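Local coordinates for protein platelet aggregation factor Sm-hPAF (Streptococcus mitis, PDB 4GWI) that binds fucosylated glycans such as Lewis y through the F-type lectin domain described here, part of a cholesterol-dependent cytolysin that probably forms pores in host membranes, at residues Thr47-Asn50 / Phe51-Asn54; Val127-Thr131 / Lys132-Leu136. The protein carries 2 engineered substitutions. All blocks are in the same frame, centred on the assembly; numbering follows the deposited sequence.

Contact 1 (Thr47-Asn50 / Phe51-Asn54). With FUC (alpha-L-fucopyranose), chain B.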
loop_
_atom_site.group_PDB
_atom_site.type_symbol
_atom_site.label_atom_id
_atom_site.label_comp_id
_atom_site.label_asym_id
_atom_site.label_seq_id
_atom_site.Cartn_x
_atom_site.Cartn_y
_atom_site.Cartn_z
ATOM N N THR A 47 -3.935 -8.212 -3.865
ATOM C CA THR A 47 -3.471 -7.850 -5.236
ATOM C C THR A 47 -2.262 -8.735 -5.617
ATOM O O THR A 47 -1.718 -9.481 -4.773
ATOM C CB THR A 47 -2.928 -6.414 -5.241
ATOM O OG1 THR A 47 -1.741 -6.284 -4.414
ATOM C CG2 THR A 47 -3.916 -5.365 -4.639
ATOM N N HIS A 48 -1.862 -8.597 -6.903
ATOM C CA HIS A 48 -0.624 -9.349 -7.336
ATOM C C HIS A 48 -0.145 -8.756 -8.618
ATOM O O HIS A 48 -0.917 -8.631 -9.591
ATOM C CB HIS A 48 -1.060 -10.846 -7.613
ATOM C CG HIS A 48 0.045 -11.841 -7.502
ATOM N ND1 HIS A 48 1.247 -11.755 -8.189
ATOM C CD2 HIS A 48 0.054 -13.033 -6.784
ATOM C CE1 HIS A 48 1.990 -12.866 -7.869
ATOM N NE2 HIS A 48 1.276 -13.634 -7.007
ATOM N N THR A 49 1.137 -8.343 -8.623
ATOM C CA THR A 49 1.726 -7.908 -9.896
ATOM C C THR A 49 2.512 -9.093 -10.536
ATOM O O THR A 49 2.581 -10.190 -9.954
ATOM C CB THR A 49 2.730 -6.787 -9.710
ATOM O OG1 THR A 49 3.860 -7.241 -8.942
ATOM C CG2 THR A 49 2.155 -5.569 -8.854
ATOM N N ASN A 50 3.055 -8.805 -11.726
ATOM C CA ASN A 50 3.984 -9.808 -12.248
ATOM C C ASN A 50 5.189 -9.886 -11.313
ATOM O O ASN A 50 5.494 -9.014 -10.533
ATOM C CB ASN A 50 4.452 -9.327 -13.602
ATOM C CG ASN A 50 3.351 -9.310 -14.659
ATOM O OD1 ASN A 50 2.389 -10.067 -14.571
ATOM N ND2 ASN A 50 3.604 -8.581 -15.752
ATOM N N PHE A 51 5.941 -10.979 -11.494
ATOM C CA PHE A 51 7.307 -11.030 -10.946
ATOM C C PHE A 51 8.104 -10.104 -11.817
ATOM O O PHE A 51 8.203 -10.300 -13.077
ATOM C CB PHE A 51 7.904 -12.447 -11.106
ATOM C CG PHE A 51 7.445 -13.450 -10.128
ATOM C CD1 PHE A 51 8.323 -13.956 -9.082
ATOM C CD2 PHE A 51 6.165 -13.971 -10.221
ATOM C CE1 PHE A 51 7.843 -14.889 -8.185
ATOM C CE2 PHE A 51 5.683 -14.856 -9.278
ATOM C CZ PHE A 51 6.524 -15.351 -8.258
ATOM N N GLU A 52 8.623 -9.017 -11.259
ATOM C CA GLU A 52 9.282 -7.988 -12.061
ATOM C C GLU A 52 10.173 -7.205 -11.136
ATOM O O GLU A 52 10.117 -7.376 -9.886
ATOM C CB GLU A 52 8.288 -7.090 -12.781
ATOM C CG GLU A 52 7.407 -6.233 -11.773
ATOM C CD GLU A 52 6.378 -5.454 -12.546
ATOM O OE1 GLU A 52 6.604 -4.971 -13.705
ATOM O OE2 GLU A 52 5.278 -5.333 -11.980
ATOM N N ASP A 53 11.013 -6.359 -11.730
ATOM C CA ASP A 53 11.811 -5.459 -10.894
ATOM C C ASP A 53 11.051 -4.218 -10.469
ATOM O O ASP A 53 10.318 -3.618 -11.255
ATOM C CB ASP A 53 13.035 -5.002 -11.704
ATOM C CG ASP A 53 13.981 -6.203 -12.045
ATOM O OD1 ASP A 53 13.833 -7.361 -11.562
ATOM O OD2 ASP A 53 14.869 -5.932 -12.894
ATOM N N ASN A 54 11.234 -3.874 -9.180
ATOM C CA ASN A 54 10.668 -2.617 -8.686
ATOM C C ASN A 54 9.127 -2.524 -8.929
ATOM O O ASN A 54 8.636 -1.508 -9.360
ATOM C CB ASN A 54 11.347 -1.391 -9.375
ATOM C CG ASN A 54 12.859 -1.384 -9.106
ATOM O OD1 ASN A 54 13.334 -1.729 -8.024
ATOM N ND2 ASN A 54 13.601 -1.185 -10.156
HETATM C C1 FUC B . 1.105 -19.097 -4.631
HETATM C C2 FUC B . 2.478 -18.556 -4.987
HETATM C C3 FUC B . 2.553 -18.179 -6.434
HETATM C C4 FUC B . 1.489 -17.135 -6.702
HETATM C C5 FUC B . 0.161 -17.752 -6.320
HETATM C C6 FUC B . -0.995 -16.814 -6.577
HETATM O O2 FUC B . 3.448 -19.551 -4.704
HETATM O O3 FUC B . 3.800 -17.675 -6.695
HETATM O O4 FUC B . 1.781 -15.994 -5.941
HETATM O O5 FUC B . 0.146 -18.133 -4.975
HETATM O O HOH W 1 6.010 -6.797 -15.731
#

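Contact 2 (Val127-Thr131 / Lys132-Leu136)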
loop_
_atom_site.group_PDB
_atom_site.type_symbol
_atom_site.label_atom_id
_atom_site.label_comp_id
_atom_site.label_asym_id
_atom_site.label_seq_id
_atom_site.Cartn_x
_atom_site.Cartn_y
_atom_site.Cartn_z
ATOM N N VAL A 127 3.265 2.154 -2.824
ATOM C CA VAL A 127 4.136 1.153 -2.171
ATOM C C VAL A 127 5.038 0.723 -3.323
ATOM O O VAL A 127 4.567 0.288 -4.360
ATOM C CB VAL A 127 3.340 -0.042 -1.578
ATOM C CG1 VAL A 127 4.315 -1.112 -1.014
ATOM C CG2 VAL A 127 2.336 0.496 -0.546
ATOM N N GLU A 128 6.354 0.761 -3.070
ATOM C CA GLU A 128 7.347 0.432 -4.179
ATOM C C GLU A 128 8.299 -0.614 -3.623
ATOM O O GLU A 128 9.030 -0.350 -2.661
ATOM C CB GLU A 128 8.213 1.666 -4.486
ATOM C CG GLU A 128 7.437 2.764 -5.127
ATOM C CD GLU A 128 8.290 4.014 -5.499
ATOM O OE1 GLU A 128 9.436 4.123 -5.027
ATOM O OE2 GLU A 128 7.741 4.878 -6.237
ATOM N N LEU A 129 8.334 -1.781 -4.279
ATOM C CA LEU A 129 9.374 -2.770 -3.923
ATOM C C LEU A 129 10.704 -2.340 -4.529
ATOM O O LEU A 129 10.702 -1.750 -5.574
ATOM C CB LEU A 129 9.052 -4.175 -4.408
ATOM C CG LEU A 129 7.830 -4.840 -3.790
ATOM C CD1 LEU A 129 7.701 -6.293 -4.288
ATOM C CD2 LEU A 129 7.798 -4.735 -2.266
ATOM N N LYS A 130 11.796 -2.662 -3.791
ATOM C CA LYS A 130 13.132 -2.282 -4.317
ATOM C C LYS A 130 13.899 -3.519 -4.763
ATOM O O LYS A 130 15.090 -3.421 -5.118
ATOM C CB LYS A 130 13.909 -1.509 -3.259
ATOM C CG LYS A 130 13.228 -0.110 -3.166
ATOM C CD LYS A 130 13.650 0.594 -1.886
ATOM C CE LYS A 130 15.151 0.569 -1.659
ATOM N NZ LYS A 130 15.849 1.650 -2.423
ATOM N N THR A 131 13.255 -4.666 -4.796
ATOM C CA THR A 131 13.892 -5.954 -5.092
ATOM C C THR A 131 13.634 -6.400 -6.555
ATOM O O THR A 131 12.730 -5.927 -7.284
ATOM C CB THR A 131 13.333 -7.004 -4.158
ATOM O OG1 THR A 131 11.856 -6.951 -4.353
ATOM C CG2 THR A 131 13.769 -6.747 -2.689
ATOM N N LYS A 132 14.542 -7.240 -7.077
ATOM C CA LYS A 132 14.403 -7.763 -8.393
ATOM C C LYS A 132 13.499 -8.955 -8.397
ATOM O O LYS A 132 13.449 -9.700 -7.420
ATOM C CB LYS A 132 15.823 -8.222 -8.905
ATOM C CG LYS A 132 16.710 -7.035 -9.211
ATOM C CD LYS A 132 18.163 -7.519 -9.365
ATOM C CE LYS A 132 19.105 -6.339 -9.575
ATOM N NZ LYS A 132 18.447 -5.328 -10.461
ATOM N N ASN A 133 12.783 -9.057 -9.532
ATOM C CA ASN A 133 12.027 -10.245 -9.894
ATOM C C ASN A 133 11.141 -10.765 -8.773
ATOM O O ASN A 133 11.131 -11.921 -8.390
ATOM C CB ASN A 133 13.076 -11.334 -10.347
ATOM C CG ASN A 133 12.399 -12.552 -10.900
ATOM O OD1 ASN A 133 12.685 -13.691 -10.470
ATOM N ND2 ASN A 133 11.429 -12.322 -11.782
ATOM N N THR A 134 10.357 -9.804 -8.185
ATOM C CA THR A 134 9.503 -10.102 -7.010
ATOM C C THR A 134 8.113 -9.425 -7.273
ATOM O O THR A 134 8.061 -8.326 -7.738
ATOM C CB THR A 134 10.065 -9.512 -5.695
ATOM O OG1 THR A 134 11.404 -10.091 -5.509
ATOM C CG2 THR A 134 9.260 -9.881 -4.461
ATOM N N PRO A 135 7.045 -10.155 -7.008
ATOM C CA PRO A 135 5.690 -9.528 -7.208
ATOM C C PRO A 135 5.278 -8.831 -5.932
ATOM O O PRO A 135 5.655 -9.221 -4.837
ATOM C CB PRO A 135 4.734 -10.722 -7.444
ATOM C CG PRO A 135 5.432 -11.904 -6.806
ATOM C CD PRO A 135 6.917 -11.583 -6.616
ATOM N N LEU A 136 4.497 -7.751 -6.126
ATOM C CA LEU A 136 3.925 -7.020 -4.961
ATOM C C LEU A 136 2.455 -7.523 -4.807
ATOM O O LEU A 136 1.650 -7.406 -5.722
ATOM C CB LEU A 136 4.011 -5.508 -5.229
ATOM C CG LEU A 136 3.284 -4.635 -4.156
ATOM C CD1 LEU A 136 3.886 -4.856 -2.759
ATOM C CD2 LEU A 136 3.448 -3.161 -4.668
#

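Contact 1 (Thr47-Asn50 / Phe51-Asn54)
E52 folds back over the peptide between N50 and F51 to meet T49. Its CB lies 4.1 Å from N50 O, and CG comes closer, with E52 CG 3.6 Å from N50 O; CD still skirts the same carbonyl oxygen. With CG placed between its own backbone N and carbonyl carbon (chi1 65°) and the chain extended beyond, the carboxylate is carried back along the loop. There E52 OE2 reaches T49 CB at 3.7 Å, the two side chains crossing at about a right angle. This oxygen also forms hydrogen bonds with the hydroxyls of S21 and S22. The other oxygen works through water: one molecule receives the amide N-H of N50, N50 ND2 to water 3.0 Å, and donates to E52 OE1. T49 OG1, meanwhile, donates to N50 O, which ties the T49 side chain to the backbone carbonyl of the next residue.

On the sugar side, F51 CE2 comes to the edge of the H48 ring, 4.4 Å from H48 CE1. H48 ND1 donates to T49 O at 2.7 Å with the acceptor almost exactly in the ring plane, which fixes the imidazole's rotation. H48 NE2 and fucose O4 are 2.6 Å apart in a nearly straight bond (169°). F51 offers its edge, F51 CZ, to fucose O3 at 3.9 Å. R75 and R83 hydrogen-bond the same fucose, and this histidine with two arginines, beside an aromatic residue, is the fucose-binding site characteristic of the F-type lectin fold.

Contact 2 (Val127-Thr131 / Lys132-Leu136)
L129 and L136 pack against each other where the chain leaves strand 124-129 and turns back, in a loop that joins the two sheets of the F-type lectin β-sandwich. The parts before and after the turn run in roughly opposite directions, which brings the side chains of V127, L129 and L136 together inside the bend.

L136 sends its CG opposite the backbone N (chi1 173°), and its two methyls then divide between two neighbours. L136 CD1 lies 3.9 Å from L129 CD2 and also meets V127 CG1, the side chain of V127 crossing that of L136 at about a right angle. L136 CD2 instead rests on the backbone, 3.6 Å from V127 O. L129 is also forked. While its CD2 faces the L136 methyl, L129 CD1 sits against L136 CB at 3.9 Å and reaches past it to the main chain, 3.6 Å from P135 O. L129 CD1 also touches T134 CG2 at 3.9 Å, so a single methyl spans three consecutive residues of the returning chain. F87 packs on V127 and L129, and W57 on L136, tying the apolar cluster to strands 87-92 and 56-61.

Nearer the apex, T131 and T134 cross at a slant, T131 OG1 lying 3.4 Å from T134 CB. In T134 the two branches have separate tasks: CG2 joins the leucine packing, whereas OG1 turns back to the chain just before it. T134 OG1 donates to K132 O at 2.8 Å, approaching from above the carbonyl plane, 46° out of it.

In the fold
Contact 1 comes first along the chain, in the loop between strands 17-20 and 56-61; contact 2 follows later, starting on strand 124-129 and ending in the loop before strand 138-145. Their centres are only about 6 Å apart, on the same side of the domain's centre. Hydrogen bonds probably join the two loops, T49 OG1 with L136 N and D53 OD1 with N133 N, and P135 packs on H48. One loop thus supplies fucose-contacting residues, while the other, whose L136 packs into the β-sandwich on L129 and V127 of strand 124-129, lies against it. The pairing connects the carbohydrate-binding end of the lectin domain to its sheets.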